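Local coordinates for protein hypoxanthine phosphoribosyltransferase (Bacillus anthracis, PDB 3O7M) that probably catalyses the reversible transfer of a phosphoribosyl group from phosphoribosyl pyrophosphate to hypoxanthine, a step of purine salvage, at residues 158-163 against 170-175; 131-136 against 150-155. One frame throughout, in Å; residues are numbered along the deposited sequence. Where two conformers were deposited one is given.

Overall arrangement
Interaction 2 closes before interaction 1 opens along the chain; their centres are about 13 Å apart, and together they illustrate how a small antiparallel sheet can be tied to a larger core. Interaction 2 joins the end of strand 124-132, in the main sheet, to the loop 150-155; interaction 1 packs the next loop, 158-163, against the last strand, 172-175. The two meet where Val175 N lies 3.0 Å from Phe154 O, a probable hydrogen bond, and where Ile160 reaches Leu131. Interaction 2 also borders Asp105, in the loop before helix 108-118 that in type I phosphoribosyltransferases binds the phosphoribosyl moiety; the active site therefore probably lies on that side.

Interaction 1: 158-163 against 170-175; sequences YGIDCA and PFIASV
Ile172 lays its terminal CD1 between two residues of the facing loop, 3.8 Å from Ile160 CD1 and 4.0 Å from Tyr158 CB. Its first torsion sets CG1 beside the backbone N, and a bend at the next bond (chi2 -86°) swings the methyl across to the loop. The two isoleucines meet by their end methyls, their side chains running at a slant to each other, and Ile155 of the neighbouring strand touches both. Tyr158 contributes its base to this apolar cluster, while its ring passes toward Pro170, CD1 lying 4.0 Å from Pro170 O. With CG opposite the backbone N (chi1 -162°), the side chain reaches Leu18 and Val22 of helix 15-32, and the hydroxyl is hydrogen-bonded to Asp53; Arg56 of the second subunit packs on the same side chain. Both Tyr158 and Gly159 have positive phi, and the turn they make is pinned at Gly159 O by Arg167 NH1. The outcome is a buried, largely apolar seam between the connecting loop and the central strand of a three-stranded antiparallel sheet, consistent with the hood that type I phosphoribosyltransferases carry beside their core.

Interaction 2: 131-136 against 150-155; sequences LDKPER and IPDEFI
Lys133 spans the contact, stretching an extended chain over Ile150 to bring NZ to two oxygens of the facing loop, which lie at about a right angle as seen from it. Lys133 NZ makes a salt bridge to Asp152 OD2 at 3.2 Å and a weak hydrogen bond to Glu153 O. The amine meets the carboxylate from above, 69° out of its plane. On the way the aliphatic part crosses Ile150 at a slant, and here the packing is tight: Lys133 CE is 3.3 Å from Ile150 CD1. The isoleucine contributes its longer branch because CG1 sits between the backbone N and carbonyl carbon (chi1 64°), which leaves CG2 for Leu131, whose CD2 it meets at 3.8 Å. Arg136 crosses Asp152 at about a right angle, its CD coming 2.9 Å from Asp152 OD2; the guanidinium reaches that oxygen only through a long ion pair from NH1, its plane 76° from the carboxylate's.

Around this first shell, Lys133 and Arg136 also both touch Asp105, in the loop after strand 103-104. The turn that brings Arg136 back is closed by its N bonding to Lys133 O at 2.9 Å. Farther back, Asp132 O receives a weak hydrogen bond from Ile150 N, continuing the pairing of strands 124-132 and 145-149, while the Asp132 side chain turns to a salt bridge with Arg137. As in related hypoxanthine phosphoribosyltransferases, this corner probably borders the purine-binding pocket, between core and hood.

Interaction 1: 158-163 against 170-175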
loop_
_atom_site.group_PDB
_atom_site.type_symbol
_atom_site.label_atom_id
_atom_site.label_comp_id
_atom_site.label_asym_id
_atom_site.label_seq_id
_atom_site.Cartn_x
_atom_site.Cartn_y
_atom_site.Cartn_z
ATOM N N TYR B 158 8.550 -21.789 -12.749
ATOM C CA TYR B 158 7.569 -21.088 -13.561
ATOM C C TYR B 158 6.801 -20.079 -12.720
ATOM O O TYR B 158 5.568 -19.995 -12.784
ATOM C CB TYR B 158 6.623 -22.098 -14.193
ATOM C CG TYR B 158 5.830 -21.584 -15.374
ATOM C CD1 TYR B 158 6.415 -21.435 -16.631
ATOM C CD2 TYR B 158 4.472 -21.313 -15.256
ATOM C CE1 TYR B 158 5.657 -21.010 -17.735
ATOM C CE2 TYR B 158 3.737 -20.888 -16.324
ATOM C CZ TYR B 158 4.324 -20.720 -17.554
ATOM O OH TYR B 158 3.536 -20.294 -18.598
ATOM N N GLY B 159 7.557 -19.342 -11.931
ATOM C CA GLY B 159 7.028 -18.295 -11.053
ATOM C C GLY B 159 6.770 -18.724 -9.625
ATOM O O GLY B 159 6.618 -17.862 -8.742
ATOM N N ILE B 160 6.731 -20.028 -9.379
ATOM C CA ILE B 160 6.396 -20.547 -8.053
ATOM C C ILE B 160 7.652 -20.790 -7.245
ATOM O O ILE B 160 8.611 -21.422 -7.718
ATOM C CB ILE B 160 5.620 -21.849 -8.144
ATOM C CG1 ILE B 160 4.383 -21.676 -9.024
ATOM C CG2 ILE B 160 5.242 -22.327 -6.743
ATOM C CD1 ILE B 160 3.657 -23.014 -9.297
ATOM N N ASP B 161 7.660 -20.284 -6.022
ATOM C CA ASP B 161 8.845 -20.418 -5.192
ATOM C C ASP B 161 8.779 -21.403 -4.046
ATOM O O ASP B 161 7.722 -21.949 -3.712
ATOM C CB ASP B 161 9.125 -19.077 -4.500
ATOM C CG ASP B 161 8.135 -18.792 -3.353
ATOM O OD1 ASP B 161 6.905 -18.876 -3.591
ATOM O OD2 ASP B 161 8.590 -18.478 -2.216
ATOM N N CYS B 162 9.967 -21.630 -3.488
ATOM C CA CYS B 162 10.178 -22.343 -2.238
ATOM C C CYS B 162 11.092 -21.405 -1.467
ATOM O O CYS B 162 12.270 -21.281 -1.804
ATOM C CB CYS B 162 10.888 -23.681 -2.418
ATOM S SG CYS B 162 11.462 -24.341 -0.825
ATOM N N ALA B 163 10.551 -20.715 -0.466
ATOM C CA ALA B 163 11.329 -19.760 0.306
ATOM C C ALA B 163 11.971 -18.698 -0.601
ATOM O O ALA B 163 13.139 -18.384 -0.458
ATOM C CB ALA B 163 12.391 -20.485 1.169
ATOM N N PRO B 170 12.286 -22.737 -15.810
ATOM C CA PRO B 170 11.307 -22.661 -16.878
ATOM C C PRO B 170 10.303 -23.818 -16.894
ATOM O O PRO B 170 9.415 -23.847 -17.766
ATOM C CB PRO B 170 12.171 -22.649 -18.144
ATOM C CG PRO B 170 13.436 -23.216 -17.755
ATOM C CD PRO B 170 13.656 -22.903 -16.317
ATOM N N PHE B 171 10.480 -24.758 -15.967
ATOM C CA PHE B 171 9.622 -25.912 -15.827
ATOM C C PHE B 171 9.151 -25.990 -14.385
ATOM O O PHE B 171 9.604 -25.214 -13.543
ATOM C CB PHE B 171 10.373 -27.194 -16.199
ATOM C CG PHE B 171 11.690 -27.353 -15.492
ATOM C CD1 PHE B 171 11.751 -27.916 -14.235
ATOM C CD2 PHE B 171 12.858 -26.890 -16.062
ATOM C CE1 PHE B 171 12.969 -28.052 -13.579
ATOM C CE2 PHE B 171 14.063 -27.019 -15.401
ATOM C CZ PHE B 171 14.114 -27.604 -14.174
ATOM N N ILE B 172 8.190 -26.875 -14.132
ATOM C CA ILE B 172 7.692 -27.147 -12.792
ATOM C C ILE B 172 8.375 -28.432 -12.323
ATOM O O ILE B 172 8.428 -29.440 -13.059
ATOM C CB ILE B 172 6.158 -27.344 -12.786
ATOM C CG1 ILE B 172 5.418 -26.052 -13.179
ATOM C CG2 ILE B 172 5.677 -27.819 -11.437
ATOM C CD1 ILE B 172 5.143 -25.112 -12.088
ATOM N N ALA B 173 8.925 -28.398 -11.117
ATOM C CA ALA B 173 9.595 -29.557 -10.535
ATOM C C ALA B 173 9.133 -29.767 -9.093
ATOM O O ALA B 173 8.661 -28.844 -8.450
ATOM C CB ALA B 173 11.081 -29.358 -10.572
ATOM N N SER B 174 9.203 -31.001 -8.618
ATOM C CA SER B 174 8.897 -31.293 -7.223
ATOM C C SER B 174 10.196 -31.039 -6.489
ATOM O O SER B 174 11.266 -31.172 -7.077
ATOM C CB SER B 174 8.505 -32.754 -7.050
ATOM O OG SER B 174 9.490 -33.577 -7.632
ATOM N N VAL B 175 10.092 -30.655 -5.220
ATOM C CA VAL B 175 11.259 -30.366 -4.391
ATOM C C VAL B 175 11.199 -31.157 -3.089
ATOM O O VAL B 175 10.144 -31.224 -2.456
ATOM C CB VAL B 175 11.320 -28.874 -4.052
ATOM C CG1 VAL B 175 12.290 -28.629 -2.900
ATOM C CG2 VAL B 175 11.704 -28.067 -5.280
#

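Interaction 2: 131-136 against 150-155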
loop_
_atom_site.group_PDB
_atom_site.type_symbol
_atom_site.label_atom_id
_atom_site.label_comp_id
_atom_site.label_asym_id
_atom_site.label_seq_id
_atom_site.Cartn_x
_atom_site.Cartn_y
_atom_site.Cartn_z
ATOM N N LEU B 131 -2.050 -24.455 -11.514
ATOM C CA LEU B 131 -2.100 -25.700 -10.791
ATOM C C LEU B 131 -3.292 -25.726 -9.832
ATOM O O LEU B 131 -3.652 -24.702 -9.255
ATOM C CB LEU B 131 -0.807 -25.883 -9.995
ATOM C CG LEU B 131 0.496 -25.749 -10.773
ATOM C CD1 LEU B 131 1.676 -25.801 -9.801
ATOM C CD2 LEU B 131 0.647 -26.845 -11.880
ATOM N N ASP B 132 -3.848 -26.915 -9.625
ATOM C CA ASP B 132 -5.010 -27.095 -8.755
ATOM C C ASP B 132 -4.787 -28.296 -7.832
ATOM O O ASP B 132 -4.174 -29.296 -8.223
ATOM C CB ASP B 132 -6.252 -27.310 -9.627
ATOM C CG ASP B 132 -7.576 -27.075 -8.883
ATOM O OD1 ASP B 132 -7.594 -26.448 -7.789
ATOM O OD2 ASP B 132 -8.618 -27.517 -9.428
ATOM N N LYS B 133 -5.263 -28.184 -6.596
ATOM C CA LYS B 133 -5.212 -29.298 -5.649
ATOM C C LYS B 133 -6.566 -29.365 -5.021
ATOM O O LYS B 133 -6.708 -29.030 -3.845
ATOM C CB LYS B 133 -4.153 -29.101 -4.580
ATOM C CG LYS B 133 -2.738 -29.180 -5.086
ATOM C CD LYS B 133 -1.757 -29.095 -3.917
ATOM C CE LYS B 133 -0.305 -29.093 -4.370
ATOM N NZ LYS B 133 0.607 -28.880 -3.199
ATOM N N PRO B 134 -7.578 -29.785 -5.808
ATOM C CA PRO B 134 -8.963 -29.790 -5.335
ATOM C C PRO B 134 -9.231 -30.686 -4.135
ATOM O O PRO B 134 -10.180 -30.423 -3.382
ATOM C CB PRO B 134 -9.768 -30.241 -6.560
ATOM C CG PRO B 134 -8.808 -30.937 -7.426
ATOM C CD PRO B 134 -7.477 -30.280 -7.193
ATOM N N GLU B 135 -8.407 -31.709 -3.924
ATOM C CA GLU B 135 -8.599 -32.568 -2.767
ATOM C C GLU B 135 -8.100 -31.869 -1.489
ATOM O O GLU B 135 -8.150 -32.438 -0.396
ATOM C CB GLU B 135 -7.979 -33.972 -2.963
ATOM C CG GLU B 135 -8.699 -34.823 -4.048
ATOM C CD GLU B 135 -8.645 -36.352 -3.820
ATOM O OE1 GLU B 135 -9.383 -37.090 -4.525
ATOM O OE2 GLU B 135 -7.894 -36.829 -2.935
ATOM N N ARG B 136 -7.643 -30.625 -1.627
ATOM C CA ARG B 136 -7.197 -29.849 -0.479
ATOM C C ARG B 136 -8.163 -28.702 -0.150
ATOM O O ARG B 136 -7.845 -27.835 0.660
ATOM C CB ARG B 136 -5.807 -29.257 -0.731
ATOM C CG ARG B 136 -4.646 -30.251 -0.664
ATOM C CD ARG B 136 -3.431 -29.521 -0.105
ATOM N NE ARG B 136 -3.850 -28.819 1.112
ATOM C CZ ARG B 136 -3.186 -27.844 1.724
ATOM N NH1 ARG B 136 -2.013 -27.418 1.266
ATOM N NH2 ARG B 136 -3.719 -27.292 2.814
ATOM N N ILE B 150 -1.820 -31.374 -9.423
ATOM C CA ILE B 150 -0.581 -31.958 -8.921
ATOM C C ILE B 150 -0.825 -32.640 -7.590
ATOM O O ILE B 150 -1.539 -32.106 -6.739
ATOM C CB ILE B 150 0.555 -30.918 -8.735
ATOM C CG1 ILE B 150 0.187 -29.892 -7.679
ATOM C CG2 ILE B 150 0.882 -30.228 -10.064
ATOM C CD1 ILE B 150 1.367 -29.050 -7.190
ATOM N N PRO B 151 -0.230 -33.823 -7.407
ATOM C CA PRO B 151 -0.415 -34.554 -6.185
ATOM C C PRO B 151 0.392 -33.848 -5.145
ATOM O O PRO B 151 1.610 -33.760 -5.272
ATOM C CB PRO B 151 0.197 -35.913 -6.491
ATOM C CG PRO B 151 1.266 -35.634 -7.454
ATOM C CD PRO B 151 0.926 -34.333 -8.159
ATOM N N ASP B 152 -0.311 -33.327 -4.153
ATOM C CA ASP B 152 0.268 -32.557 -3.072
ATOM C C ASP B 152 1.710 -32.909 -2.727
ATOM O O ASP B 152 1.998 -33.931 -2.095
ATOM C CB ASP B 152 -0.619 -32.643 -1.836
ATOM C CG ASP B 152 -0.205 -31.660 -0.775
ATOM O OD1 ASP B 152 0.655 -32.015 0.064
ATOM O OD2 ASP B 152 -0.766 -30.539 -0.766
ATOM N N GLU B 153 2.600 -32.047 -3.197
ATOM C CA GLU B 153 4.010 -32.115 -2.941
ATOM C C GLU B 153 4.356 -30.650 -2.617
ATOM O O GLU B 153 3.499 -29.845 -2.246
ATOM C CB GLU B 153 4.740 -32.541 -4.227
ATOM C CG GLU B 153 4.448 -33.966 -4.724
ATOM C CD GLU B 153 4.770 -34.176 -6.212
ATOM O OE1 GLU B 153 5.749 -34.883 -6.522
ATOM O OE2 GLU B 153 4.051 -33.636 -7.081
ATOM N N PHE B 154 5.634 -30.347 -2.697
ATOM C CA PHE B 154 6.108 -28.990 -2.715
ATOM C C PHE B 154 6.559 -28.947 -4.162
ATOM O O PHE B 154 7.208 -29.888 -4.633
ATOM C CB PHE B 154 7.325 -28.797 -1.823
ATOM C CG PHE B 154 7.044 -28.948 -0.352
ATOM C CD1 PHE B 154 6.382 -27.943 0.343
ATOM C CD2 PHE B 154 7.472 -30.069 0.339
ATOM C CE1 PHE B 154 6.135 -28.060 1.701
ATOM C CE2 PHE B 154 7.228 -30.191 1.702
ATOM C CZ PHE B 154 6.560 -29.183 2.378
ATOM N N ILE B 155 6.195 -27.909 -4.891
ATOM C CA ILE B 155 6.668 -27.798 -6.263
ATOM C C ILE B 155 7.196 -26.388 -6.441
ATOM O O ILE B 155 6.797 -25.484 -5.724
ATOM C CB ILE B 155 5.555 -28.080 -7.289
ATOM C CG1 ILE B 155 4.446 -27.048 -7.136
ATOM C CG2 ILE B 155 4.999 -29.523 -7.093
ATOM C CD1 ILE B 155 3.548 -26.996 -8.311
#